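Local structure of In2-1 family protein, glutathione transferase lambda3 (Populus trichocarpa, 4PQI) at residues A[45-50]-A[102-107]; A[63-66]-A[72-75]; A[139-144]-A[148-153]. The protein binds glutathione as a monomeric plant transferase of the Lambda class with a GST fold, and probably catalyses thiol-transfer reactions. One frame throughout, in Å; residues are numbered along the deposited sequence.

Contact 1 of 3, residues A[45-50]-A[102-107]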
ATOM      1  N   GLN A  45      -2.777  -1.478   3.180  1.00 35.03           N
ATOM      2  CA  GLN A  45      -3.360  -0.955   1.955  1.00 35.78           C
ATOM      3  C   GLN A  45      -2.687  -1.538   0.720  1.00 35.76           C
ATOM      4  O   GLN A  45      -3.365  -1.829  -0.259  1.00 34.81           O
ATOM      5  CB  GLN A  45      -3.293   0.567   1.912  1.00 33.18           C
ATOM      6  CG  GLN A  45      -4.075   1.165   0.751  1.00 35.55           C
ATOM      7  CD  GLN A  45      -4.018   2.666   0.744  1.00 39.98           C
ATOM      8  OE1 GLN A  45      -3.298   3.270   1.549  1.00 43.56           O
ATOM      9  NE2 GLN A  45      -4.797   3.290  -0.140  1.00 36.51           N
ATOM     10  N   ARG A  46      -1.366  -1.718   0.778  1.00 33.96           N
ATOM     11  CA  ARG A  46      -0.641  -2.391  -0.302  1.00 31.53           C
ATOM     12  C   ARG A  46      -1.332  -3.701  -0.675  1.00 33.99           C
ATOM     13  O   ARG A  46      -1.608  -3.953  -1.833  1.00 34.65           O
ATOM     14  CB  ARG A  46       0.797  -2.683   0.103  1.00 30.91           C
ATOM     15  CG  ARG A  46       1.728  -1.487   0.157  1.00 28.85           C
ATOM     16  CD  ARG A  46       2.995  -1.859   0.922  1.00 34.22           C
ATOM     17  NE  ARG A  46       4.063  -0.858   0.803  1.00 36.54           N
ATOM     18  CZ  ARG A  46       5.206  -0.900   1.485  1.00 36.57           C
ATOM     19  NH1 ARG A  46       5.429  -1.877   2.364  1.00 37.90           N
ATOM     20  NH2 ARG A  46       6.122   0.044   1.311  1.00 35.52           N
ATOM     21  N   VAL A  47      -1.620  -4.535   0.319  1.00 30.55           N
ATOM     22  CA  VAL A  47      -2.177  -5.846   0.019  1.00 33.59           C
ATOM     23  C   VAL A  47      -3.618  -5.701  -0.454  1.00 32.39           C
ATOM     24  O   VAL A  47      -4.066  -6.409  -1.372  1.00 34.29           O
ATOM     25  CB  VAL A  47      -2.101  -6.780   1.235  1.00 34.99           C
ATOM     26  CG1 VAL A  47      -2.495  -8.189   0.831  1.00 33.46           C
ATOM     27  CG2 VAL A  47      -0.689  -6.762   1.822  1.00 34.40           C
ATOM     28  N   TRP A  48      -4.332  -4.759   0.152  1.00 34.53           N
ATOM     29  CA  TRP A  48      -5.707  -4.458  -0.233  1.00 36.48           C
ATOM     30  C   TRP A  48      -5.854  -4.124  -1.731  1.00 38.93           C
ATOM     31  O   TRP A  48      -6.692  -4.694  -2.423  1.00 34.91           O
ATOM     32  CB  TRP A  48      -6.212  -3.312   0.634  1.00 35.54           C
ATOM     33  CG  TRP A  48      -7.679  -3.044   0.564  1.00 38.25           C
ATOM     34  CD1 TRP A  48      -8.615  -3.701  -0.191  1.00 36.60           C
ATOM     35  CD2 TRP A  48      -8.384  -2.026   1.280  1.00 42.11           C
ATOM     36  NE1 TRP A  48      -9.854  -3.153   0.019  1.00 39.84           N
ATOM     37  CE2 TRP A  48      -9.739  -2.125   0.918  1.00 42.46           C
ATOM     38  CE3 TRP A  48      -7.996  -1.038   2.192  1.00 42.35           C
ATOM     39  CZ2 TRP A  48     -10.712  -1.271   1.442  1.00 47.18           C
ATOM     40  CZ3 TRP A  48      -8.960  -0.201   2.710  1.00 43.40           C
ATOM     41  CH2 TRP A  48     -10.298  -0.315   2.332  1.00 46.43           C
ATOM     42  N   ILE A  49      -5.035  -3.192  -2.217  1.00 39.43           N
ATOM     43  CA  ILE A  49      -5.040  -2.818  -3.623  1.00 43.03           C
ATOM     44  C   ILE A  49      -4.730  -4.014  -4.525  1.00 40.67           C
ATOM     45  O   ILE A  49      -5.379  -4.199  -5.558  1.00 37.47           O
ATOM     46  CB  ILE A  49      -3.989  -1.719  -3.905  1.00 39.02           C
ATOM     47  CG1 ILE A  49      -4.236  -0.510  -2.996  1.00 40.79           C
ATOM     48  CG2 ILE A  49      -3.990  -1.334  -5.393  1.00 34.72           C
ATOM     49  CD1 ILE A  49      -3.017   0.429  -2.875  1.00 37.21           C
ATOM     50  N   THR A  50      -3.734  -4.810  -4.137  1.00 38.35           N
ATOM     51  CA  THR A  50      -3.346  -5.982  -4.911  1.00 40.32           C
ATOM     52  C   THR A  50      -4.504  -6.977  -5.006  1.00 41.11           C
ATOM     53  O   THR A  50      -4.812  -7.481  -6.092  1.00 39.47           O
ATOM     54  CB  THR A  50      -2.068  -6.688  -4.336  1.00 36.21           C
ATOM     55  OG1 THR A  50      -0.999  -5.750  -4.190  1.00 37.17           O
ATOM     56  CG2 THR A  50      -1.621  -7.800  -5.245  1.00 36.48           C
ATOM     57  N   LYS A 102       3.798  -9.864  -3.234  1.00 30.74           N
ATOM     58  CA  LYS A 102       4.561 -10.774  -4.092  1.00 33.46           C
ATOM     59  C   LYS A 102       3.918 -12.144  -4.165  1.00 35.11           C
ATOM     60  O   LYS A 102       3.926 -12.788  -5.217  1.00 37.30           O
ATOM     61  CB  LYS A 102       5.985 -10.901  -3.577  1.00 35.89           C
ATOM     62  CG  LYS A 102       6.907  -9.831  -4.110  1.00 43.80           C
ATOM     63  CD  LYS A 102       8.107  -9.694  -3.202  1.00 48.62           C
ATOM     64  CE  LYS A 102       9.158  -8.784  -3.807  1.00 53.73           C
ATOM     65  NZ  LYS A 102      10.209  -8.440  -2.797  1.00 56.31           N
ATOM     66  N   TYR A 103       3.349 -12.574  -3.044  1.00 32.99           N
ATOM     67  CA  TYR A 103       2.740 -13.904  -2.931  1.00 36.55           C
ATOM     68  C   TYR A 103       1.400 -13.993  -3.675  1.00 38.65           C
ATOM     69  O   TYR A 103       1.103 -15.005  -4.344  1.00 39.92           O
ATOM     70  CB  TYR A 103       2.578 -14.244  -1.450  1.00 38.81           C
ATOM     71  CG  TYR A 103       1.983 -15.603  -1.136  1.00 42.97           C
ATOM     72  CD1 TYR A 103       2.489 -16.767  -1.713  1.00 41.26           C
ATOM     73  CD2 TYR A 103       0.944 -15.721  -0.227  1.00 39.48           C
ATOM     74  CE1 TYR A 103       1.947 -18.012  -1.397  1.00 43.37           C
ATOM     75  CE2 TYR A 103       0.413 -16.950   0.099  1.00 41.82           C
ATOM     76  CZ  TYR A 103       0.912 -18.089  -0.487  1.00 44.04           C
ATOM     77  OH  TYR A 103       0.353 -19.313  -0.155  1.00 47.37           O
ATOM     78  N   LEU A 104       0.589 -12.938  -3.552  1.00 36.35           N
ATOM     79  CA  LEU A 104      -0.623 -12.828  -4.355  1.00 38.71           C
ATOM     80  C   LEU A 104      -0.264 -12.905  -5.835  1.00 40.52           C
ATOM     81  O   LEU A 104      -0.889 -13.657  -6.580  1.00 40.04           O
ATOM     82  CB  LEU A 104      -1.389 -11.540  -4.047  1.00 40.33           C
ATOM     83  CG  LEU A 104      -2.025 -11.441  -2.648  1.00 41.23           C
ATOM     84  CD1 LEU A 104      -3.103 -10.334  -2.580  1.00 38.83           C
ATOM     85  CD2 LEU A 104      -2.600 -12.789  -2.239  1.00 40.15           C
ATOM     86  N   GLU A 105       0.745 -12.143  -6.254  1.00 41.26           N
ATOM     87  CA  GLU A 105       1.175 -12.160  -7.659  1.00 42.37           C
ATOM     88  C   GLU A 105       1.750 -13.499  -8.161  1.00 45.36           C
ATOM     89  O   GLU A 105       1.541 -13.867  -9.322  1.00 45.82           O
ATOM     90  CB  GLU A 105       2.137 -11.000  -7.957  1.00 41.34           C
ATOM     91  CG  GLU A 105       2.811 -11.032  -9.354  1.00 44.11           C
ATOM     92  CD  GLU A 105       1.843 -10.815 -10.537  1.00 45.82           C
ATOM     93  OE1 GLU A 105       0.698 -10.343 -10.321  1.00 44.60           O
ATOM     94  OE2 GLU A 105       2.247 -11.105 -11.691  1.00 47.55           O
ATOM     95  N   SER A 106       2.477 -14.225  -7.315  1.00 43.54           N
ATOM     96  CA  SER A 106       3.101 -15.476  -7.761  1.00 48.56           C
ATOM     97  C   SER A 106       2.173 -16.700  -7.687  1.00 50.25           C
ATOM     98  O   SER A 106       2.347 -17.669  -8.437  1.00 52.88           O
ATOM     99  CB  SER A 106       4.375 -15.761  -6.961  1.00 48.47           C
ATOM    100  OG  SER A 106       4.062 -15.934  -5.587  1.00 48.77           O
ATOM    101  N   ASN A 107       1.181 -16.652  -6.804  1.00 47.86           N
ATOM    102  CA  ASN A 107       0.450 -17.864  -6.445  1.00 48.47           C
ATOM    103  C   ASN A 107      -1.076 -17.804  -6.531  1.00 47.63           C
ATOM    104  O   ASN A 107      -1.747 -18.776  -6.207  1.00 45.05           O
ATOM    105  CB  ASN A 107       0.854 -18.307  -5.039  1.00 50.53           C
ATOM    106  CG  ASN A 107       2.232 -18.927  -5.008  1.00 54.08           C
ATOM    107  OD1 ASN A 107       3.236 -18.249  -5.224  1.00 53.52           O
ATOM    108  ND2 ASN A 107       2.287 -20.224  -4.740  1.00 54.22           N
TER
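Leu-104 projects from helix 97-107 toward helix 42-54, where Val-47 and Thr-50, one turn apart, receive it. Its CD1 methyl does most of the touching, 4.1 Å from Val-47 CG1 and 4.0 Å from Thr-50 CG2, while Leu-104 CB lies 3.9 Å from the same threonine methyl. The leucine, branched to serve both residues, crosses Val-47, whose methyls sit close to its backbone, at about a right angle. Thr-50 divides its two branches: CG2, anti to the backbone N, faces the leucine, whereas OG1 turns back along its own helix and donates to Arg-46 O at 3.0 Å. Thr-50 N binds that carbonyl from the opposite face of its plane, so Arg-46 O is gripped twice and the polar branch is satisfied inside the core. Threonine therefore suits a helix face that must bury apolar surface. Further out, Leu-100 and Ile-101 extend the apolar seam beside Val-47, and Ile-180 of helix 177-197 closes over Thr-50. Helices 42-54 and 97-107 pack on the same side of the thioredoxin-like sheet, facing the helical domain. Being wholly apolar, the interface depends on shape and burial: Thr-50 gives it a methyl and spends its hydroxyl within its own helix.

Contact 2 of 3, residues A[63-66]-A[72-75]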
ATOM      1  N   VAL A  63     -10.623  -9.085   7.354  1.00 40.56           N
ATOM      2  CA  VAL A  63     -10.918  -9.036   8.783  1.00 37.71           C
ATOM      3  C   VAL A  63     -10.280  -7.755   9.301  1.00 36.33           C
ATOM      4  O   VAL A  63      -9.108  -7.757   9.675  1.00 34.40           O
ATOM      5  CB  VAL A  63     -10.303 -10.244   9.519  1.00 38.85           C
ATOM      6  CG1 VAL A  63     -10.700 -10.232  10.995  1.00 37.85           C
ATOM      7  CG2 VAL A  63     -10.734 -11.550   8.858  1.00 40.43           C
ATOM      8  N   PRO A  64     -11.033  -6.638   9.280  1.00 41.89           N
ATOM      9  CA  PRO A  64     -10.476  -5.363   9.752  1.00 41.95           C
ATOM     10  C   PRO A  64     -10.550  -5.215  11.281  1.00 42.67           C
ATOM     11  O   PRO A  64     -11.538  -5.594  11.914  1.00 43.90           O
ATOM     12  CB  PRO A  64     -11.350  -4.330   9.040  1.00 43.70           C
ATOM     13  CG  PRO A  64     -12.708  -5.004   8.986  1.00 43.45           C
ATOM     14  CD  PRO A  64     -12.384  -6.472   8.709  1.00 40.79           C
ATOM     15  N   LEU A  65      -9.477  -4.678  11.858  1.00 43.84           N
ATOM     16  CA  LEU A  65      -9.326  -4.548  13.297  1.00 41.30           C
ATOM     17  C   LEU A  65      -9.195  -3.087  13.652  1.00 39.38           C
ATOM     18  O   LEU A  65      -8.709  -2.288  12.854  1.00 36.74           O
ATOM     19  CB  LEU A  65      -8.040  -5.265  13.755  1.00 43.24           C
ATOM     20  CG  LEU A  65      -7.876  -6.717  13.316  1.00 40.14           C
ATOM     21  CD1 LEU A  65      -6.508  -7.287  13.734  1.00 38.87           C
ATOM     22  CD2 LEU A  65      -9.033  -7.548  13.887  1.00 38.55           C
ATOM     23  N   ILE A  66      -9.632  -2.721  14.849  1.00 41.98           N
ATOM     24  CA  ILE A  66      -9.304  -1.410  15.383  1.00 42.88           C
ATOM     25  C   ILE A  66      -8.001  -1.592  16.147  1.00 44.59           C
ATOM     26  O   ILE A  66      -8.005  -2.159  17.234  1.00 47.62           O
ATOM     27  CB  ILE A  66     -10.381  -0.905  16.355  1.00 45.67           C
ATOM     28  CG1 ILE A  66     -11.753  -0.864  15.677  1.00 46.04           C
ATOM     29  CG2 ILE A  66     -10.009   0.466  16.876  1.00 46.83           C
ATOM     30  CD1 ILE A  66     -12.894  -0.551  16.653  1.00 52.03           C
ATOM     31  N   ALA A  72      -7.695  -9.233  21.729  1.00 35.11           N
ATOM     32  CA  ALA A  72      -6.554  -9.951  22.261  1.00 37.24           C
ATOM     33  C   ALA A  72      -6.296 -11.259  21.504  1.00 37.81           C
ATOM     34  O   ALA A  72      -5.155 -11.727  21.458  1.00 37.42           O
ATOM     35  CB  ALA A  72      -6.766 -10.237  23.768  1.00 34.85           C
ATOM     36  N   TRP A  73      -7.338 -11.857  20.920  1.00 34.96           N
ATOM     37  CA  TRP A  73      -7.140 -13.117  20.189  1.00 36.34           C
ATOM     38  C   TRP A  73      -6.224 -12.986  18.969  1.00 34.77           C
ATOM     39  O   TRP A  73      -5.718 -13.978  18.432  1.00 34.23           O
ATOM     40  CB  TRP A  73      -8.472 -13.785  19.792  1.00 33.94           C
ATOM     41  CG  TRP A  73      -9.490 -12.956  19.033  1.00 29.19           C
ATOM     42  CD1 TRP A  73     -10.704 -12.513  19.518  1.00 32.88           C
ATOM     43  CD2 TRP A  73      -9.428 -12.506  17.658  1.00 30.27           C
ATOM     44  NE1 TRP A  73     -11.370 -11.802  18.548  1.00 32.52           N
ATOM     45  CE2 TRP A  73     -10.615 -11.783  17.401  1.00 32.25           C
ATOM     46  CE3 TRP A  73      -8.480 -12.629  16.634  1.00 34.05           C
ATOM     47  CZ2 TRP A  73     -10.885 -11.201  16.166  1.00 31.99           C
ATOM     48  CZ3 TRP A  73      -8.748 -12.035  15.395  1.00 34.95           C
ATOM     49  CH2 TRP A  73      -9.943 -11.336  15.177  1.00 36.71           C
ATOM     50  N   TYR A  74      -6.002 -11.761  18.520  1.00 36.19           N
ATOM     51  CA  TYR A  74      -5.150 -11.581  17.347  1.00 38.48           C
ATOM     52  C   TYR A  74      -3.653 -11.898  17.641  1.00 34.99           C
ATOM     53  O   TYR A  74      -3.073 -12.784  17.002  1.00 30.49           O
ATOM     54  CB  TYR A  74      -5.405 -10.218  16.676  1.00 34.37           C
ATOM     55  CG  TYR A  74      -4.592 -10.017  15.422  1.00 34.29           C
ATOM     56  CD1 TYR A  74      -4.867 -10.751  14.274  1.00 35.37           C
ATOM     57  CD2 TYR A  74      -3.554  -9.095  15.386  1.00 32.67           C
ATOM     58  CE1 TYR A  74      -4.117 -10.595  13.120  1.00 37.66           C
ATOM     59  CE2 TYR A  74      -2.792  -8.915  14.225  1.00 39.14           C
ATOM     60  CZ  TYR A  74      -3.083  -9.672  13.101  1.00 39.03           C
ATOM     61  OH  TYR A  74      -2.356  -9.519  11.960  1.00 39.36           O
ATOM     62  N   PRO A  75      -3.033 -11.215  18.627  1.00 36.77           N
ATOM     63  CA  PRO A  75      -1.667 -11.646  18.944  1.00 38.15           C
ATOM     64  C   PRO A  75      -1.623 -13.013  19.611  1.00 41.02           C
ATOM     65  O   PRO A  75      -0.665 -13.751  19.376  1.00 35.80           O
ATOM     66  CB  PRO A  75      -1.170 -10.572  19.926  1.00 36.02           C
ATOM     67  CG  PRO A  75      -2.386  -9.984  20.483  1.00 37.95           C
ATOM     68  CD  PRO A  75      -3.415 -10.016  19.398  1.00 37.65           C
TER
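Leu-65 reaches from just past strand 60-64 to Trp-73 and Tyr-74 at the start of helix 73-78, joining the second strand of the thioredoxin-like domain to the helix that follows it. This is a strand-loop-helix connection within the glutathione-binding half of the GST fold. Leucine suits the place because its two methyls can serve two different rings. CD1 stands over one face of the Tyr-74 ring, 3.7 Å from the ring centroid and only 11° off the normal, a well-centred CH-pi contact in which the methyl lies slightly nearer the CG end. CD2 turns to the indole and meets Trp-73 CH2 at 4.1 Å, approaching obliquely.

Tyr-74 is held by its other end as well. With CG anti to the backbone N (chi1 -177°), its ring extends from the helix toward the sheet, and OH is hydrogen-bonded to Lys-83 O and to Ser-86 OG. A tyrosine is thus well chosen: its face takes a methyl while its hydroxyl binds the chain near the ligand, since Lys-83 lines the glutathione pocket and the Tyr-74 side chain itself is about 7 Å from the bound glutathione.

Trp-73 adopts the less common chi1 of 53°, which sets CG between the backbone N and the carbonyl carbon, and the benzo end of the indole, at CH2, reaches segment 63-66. Its NE1 is bonded to Ala-23 O, tying the N-terminal loop to this corner and satisfying the one polar atom of an otherwise apolar group. Beyond Leu-65, Val-63 adds a lighter contact from inside the strand: its CG1 methyl lies at the edge of the indole, near the ring plane, 4.4 Å from Trp-73 CH2.

Contact 3 of 3, residues A[139-144]-A[148-153]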
ATOM      1  N   TYR A 139       9.704  10.228   6.739  1.00 43.82           N
ATOM      2  CA  TYR A 139       9.050  10.229   8.047  1.00 45.34           C
ATOM      3  C   TYR A 139       9.928  10.759   9.181  1.00 49.29           C
ATOM      4  O   TYR A 139       9.437  11.047  10.271  1.00 52.16           O
ATOM      5  CB  TYR A 139       8.464   8.851   8.379  1.00 40.41           C
ATOM      6  CG  TYR A 139       7.152   8.584   7.668  1.00 44.13           C
ATOM      7  CD1 TYR A 139       5.947   9.001   8.220  1.00 47.40           C
ATOM      8  CD2 TYR A 139       7.116   7.929   6.439  1.00 46.53           C
ATOM      9  CE1 TYR A 139       4.745   8.759   7.579  1.00 48.97           C
ATOM     10  CE2 TYR A 139       5.908   7.693   5.780  1.00 47.36           C
ATOM     11  CZ  TYR A 139       4.729   8.110   6.361  1.00 48.40           C
ATOM     12  OH  TYR A 139       3.523   7.889   5.735  1.00 51.23           O
ATOM     13  N   THR A 140      11.220  10.919   8.920  1.00 51.60           N
ATOM     14  CA  THR A 140      12.114  11.528   9.899  1.00 49.11           C
ATOM     15  C   THR A 140      12.489  12.958   9.508  1.00 50.66           C
ATOM     16  O   THR A 140      13.409  13.540  10.078  1.00 55.23           O
ATOM     17  CB  THR A 140      13.408  10.701  10.086  1.00 53.97           C
ATOM     18  OG1 THR A 140      14.085  10.563   8.828  1.00 53.71           O
ATOM     19  CG2 THR A 140      13.085   9.318  10.626  1.00 53.89           C
ATOM     20  N   ALA A 141      11.774  13.523   8.541  1.00 45.79           N
ATOM     21  CA  ALA A 141      12.136  14.839   8.006  1.00 47.55           C
ATOM     22  C   ALA A 141      11.251  15.988   8.517  1.00 50.66           C
ATOM     23  O   ALA A 141      11.505  17.162   8.213  1.00 53.25           O
ATOM     24  CB  ALA A 141      12.118  14.800   6.489  1.00 45.58           C
ATOM     25  N   PHE A 142      10.228  15.650   9.299  1.00 48.22           N
ATOM     26  CA  PHE A 142       9.185  16.608   9.654  1.00 51.57           C
ATOM     27  C   PHE A 142       9.686  17.777  10.477  1.00 58.86           C
ATOM     28  O   PHE A 142       9.098  18.858  10.435  1.00 64.65           O
ATOM     29  CB  PHE A 142       8.018  15.915  10.359  1.00 51.83           C
ATOM     30  CG  PHE A 142       7.379  14.843   9.538  1.00 53.91           C
ATOM     31  CD1 PHE A 142       7.255  14.987   8.167  1.00 54.37           C
ATOM     32  CD2 PHE A 142       6.936  13.673  10.127  1.00 53.29           C
ATOM     33  CE1 PHE A 142       6.684  13.992   7.404  1.00 51.40           C
ATOM     34  CE2 PHE A 142       6.363  12.669   9.369  1.00 49.18           C
ATOM     35  CZ  PHE A 142       6.237  12.827   8.008  1.00 49.21           C
ATOM     36  N   LYS A 143      10.773  17.574  11.214  1.00 61.74           N
ATOM     37  CA  LYS A 143      11.294  18.637  12.078  1.00 68.37           C
ATOM     38  C   LYS A 143      12.398  19.470  11.424  1.00 67.93           C
ATOM     39  O   LYS A 143      12.940  20.375  12.046  1.00 67.67           O
ATOM     40  CB  LYS A 143      11.772  18.075  13.425  1.00 71.59           C
ATOM     41  CG  LYS A 143      10.647  17.564  14.323  1.00 74.74           C
ATOM     42  CD  LYS A 143      11.118  17.366  15.760  1.00 81.19           C
ATOM     43  CE  LYS A 143      10.008  16.817  16.653  1.00 83.12           C
ATOM     44  NZ  LYS A 143       9.656  15.401  16.328  1.00 80.64           N
ATOM     45  N   GLY A 144      12.727  19.174  10.170  1.00 65.33           N
ATOM     46  CA  GLY A 144      13.825  19.863   9.520  1.00 68.23           C
ATOM     47  C   GLY A 144      13.424  20.596   8.257  1.00 70.24           C
ATOM     48  O   GLY A 144      12.237  20.745   7.961  1.00 70.52           O
ATOM     49  N   LYS A 148      15.653  19.732   1.931  1.00 55.31           N
ATOM     50  CA  LYS A 148      16.933  19.073   2.176  1.00 55.28           C
ATOM     51  C   LYS A 148      16.720  17.662   2.685  1.00 56.57           C
ATOM     52  O   LYS A 148      17.461  16.748   2.321  1.00 56.53           O
ATOM     53  CB  LYS A 148      17.756  19.832   3.222  1.00 53.55           C
ATOM     54  CG  LYS A 148      18.105  21.239   2.824  1.00 58.29           C
ATOM     55  CD  LYS A 148      18.968  21.915   3.874  1.00 63.10           C
ATOM     56  CE  LYS A 148      19.157  23.389   3.560  1.00 64.65           C
ATOM     57  NZ  LYS A 148      19.964  24.043   4.616  1.00 72.41           N
ATOM     58  N   GLU A 149      15.716  17.497   3.543  1.00 57.45           N
ATOM     59  CA  GLU A 149      15.514  16.242   4.262  1.00 56.15           C
ATOM     60  C   GLU A 149      14.612  15.256   3.529  1.00 52.65           C
ATOM     61  O   GLU A 149      14.948  14.087   3.404  1.00 56.06           O
ATOM     62  CB  GLU A 149      14.975  16.518   5.666  1.00 61.78           C
ATOM     63  CG  GLU A 149      15.903  17.352   6.530  1.00 70.78           C
ATOM     64  CD  GLU A 149      17.191  16.627   6.884  1.00 77.43           C
ATOM     65  OE1 GLU A 149      17.197  15.373   6.891  1.00 77.40           O
ATOM     66  OE2 GLU A 149      18.198  17.317   7.163  1.00 82.37           O
ATOM     67  N   ALA A 150      13.471  15.730   3.041  1.00 48.07           N
ATOM     68  CA  ALA A 150      12.526  14.864   2.335  1.00 46.51           C
ATOM     69  C   ALA A 150      12.714  14.922   0.820  1.00 43.76           C
ATOM     70  O   ALA A 150      12.452  13.947   0.117  1.00 39.36           O
ATOM     71  CB  ALA A 150      11.094  15.233   2.700  1.00 46.64           C
ATOM     72  N   GLY A 151      13.154  16.079   0.325  1.00 48.29           N
ATOM     73  CA  GLY A 151      13.347  16.277  -1.102  1.00 45.16           C
ATOM     74  C   GLY A 151      14.101  15.178  -1.846  1.00 43.40           C
ATOM     75  O   GLY A 151      13.627  14.691  -2.873  1.00 46.87           O
ATOM     76  N   PRO A 152      15.284  14.780  -1.339  1.00 42.70           N
ATOM     77  CA  PRO A 152      16.076  13.750  -2.026  1.00 39.33           C
ATOM     78  C   PRO A 152      15.319  12.430  -2.211  1.00 38.96           C
ATOM     79  O   PRO A 152      15.564  11.711  -3.183  1.00 38.14           O
ATOM     80  CB  PRO A 152      17.273  13.560  -1.089  1.00 38.46           C
ATOM     81  CG  PRO A 152      17.453  14.923  -0.477  1.00 46.13           C
ATOM     82  CD  PRO A 152      16.046  15.399  -0.233  1.00 46.65           C
ATOM     83  N   ALA A 153      14.402  12.124  -1.299  1.00 37.91           N
ATOM     84  CA  ALA A 153      13.643  10.887  -1.406  1.00 36.87           C
ATOM     85  C   ALA A 153      12.571  10.975  -2.496  1.00 37.12           C
ATOM     86  O   ALA A 153      12.388  10.034  -3.266  1.00 40.39           O
ATOM     87  CB  ALA A 153      13.056  10.478  -0.048  1.00 37.77           C
TER
HETATM   88  O   HOH W   1      16.090  14.261   8.858  1.00 54.84           O
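Ala-141 and Glu-149 point their CB atoms at each other, and the two meet at 3.4 Å, a tight approach for carbons. Ala-150 follows on the same side, its CB 3.9 Å from Ala-141 CB, so the small methyl of Ala-141 faces two successive residues of the returning chain. That small methyl is consistent with so close an approach of the backbones, the CA atoms of Ala-141 and Glu-149 being 5.2 Å apart. The link between helix 118-139 and helix 146-149 folds back through a type I beta turn from Ala-141 to Gly-144, closed by Gly-144 N to Ala-141 O at 3.1 Å. Gly-144, having no side chain, lets its CA sit 4.4 Å from Glu-149 CG. The glutamate chain then bends at chi2 (-67°), which carries the carboxylate away from Ala-141, with OE1 on the side of a water that donates to Thr-140 O at 3.0 Å. The water's distance to Glu-149 OE1 is short enough to be treated with caution. Within the turn, Phe-142 starts off away from 148-153, and its ring packs edge-to-face with Phe-192 and Phe-239. The contact thus rests on small apolar methyls, with an acidic group at the solvent-exposed side, where a water probably links the carboxylate to the loop backbone.

The three contacts follow the chain through both domains of the GST fold. Contacts 1 and 2 belong to the thioredoxin-like domain: segments 63-66 and 72-75 fall between the two halves of contact 1, and helix 42-54 leads into strand 60-64, an outermost strand of the four-stranded sheet. Their centres are 20 Å apart, their nearest atoms about 8 Å. Both lie near the bound glutathione, the Val-47 and Tyr-74 side chains each about 7 Å from it. Contact 3 comes later, in the helical C-terminal domain, its centre 29 Å from that of contact 1 and 33 Å from that of contact 2. None touches another; contacts 1 and 3 lie on opposite sides of the chain's centre.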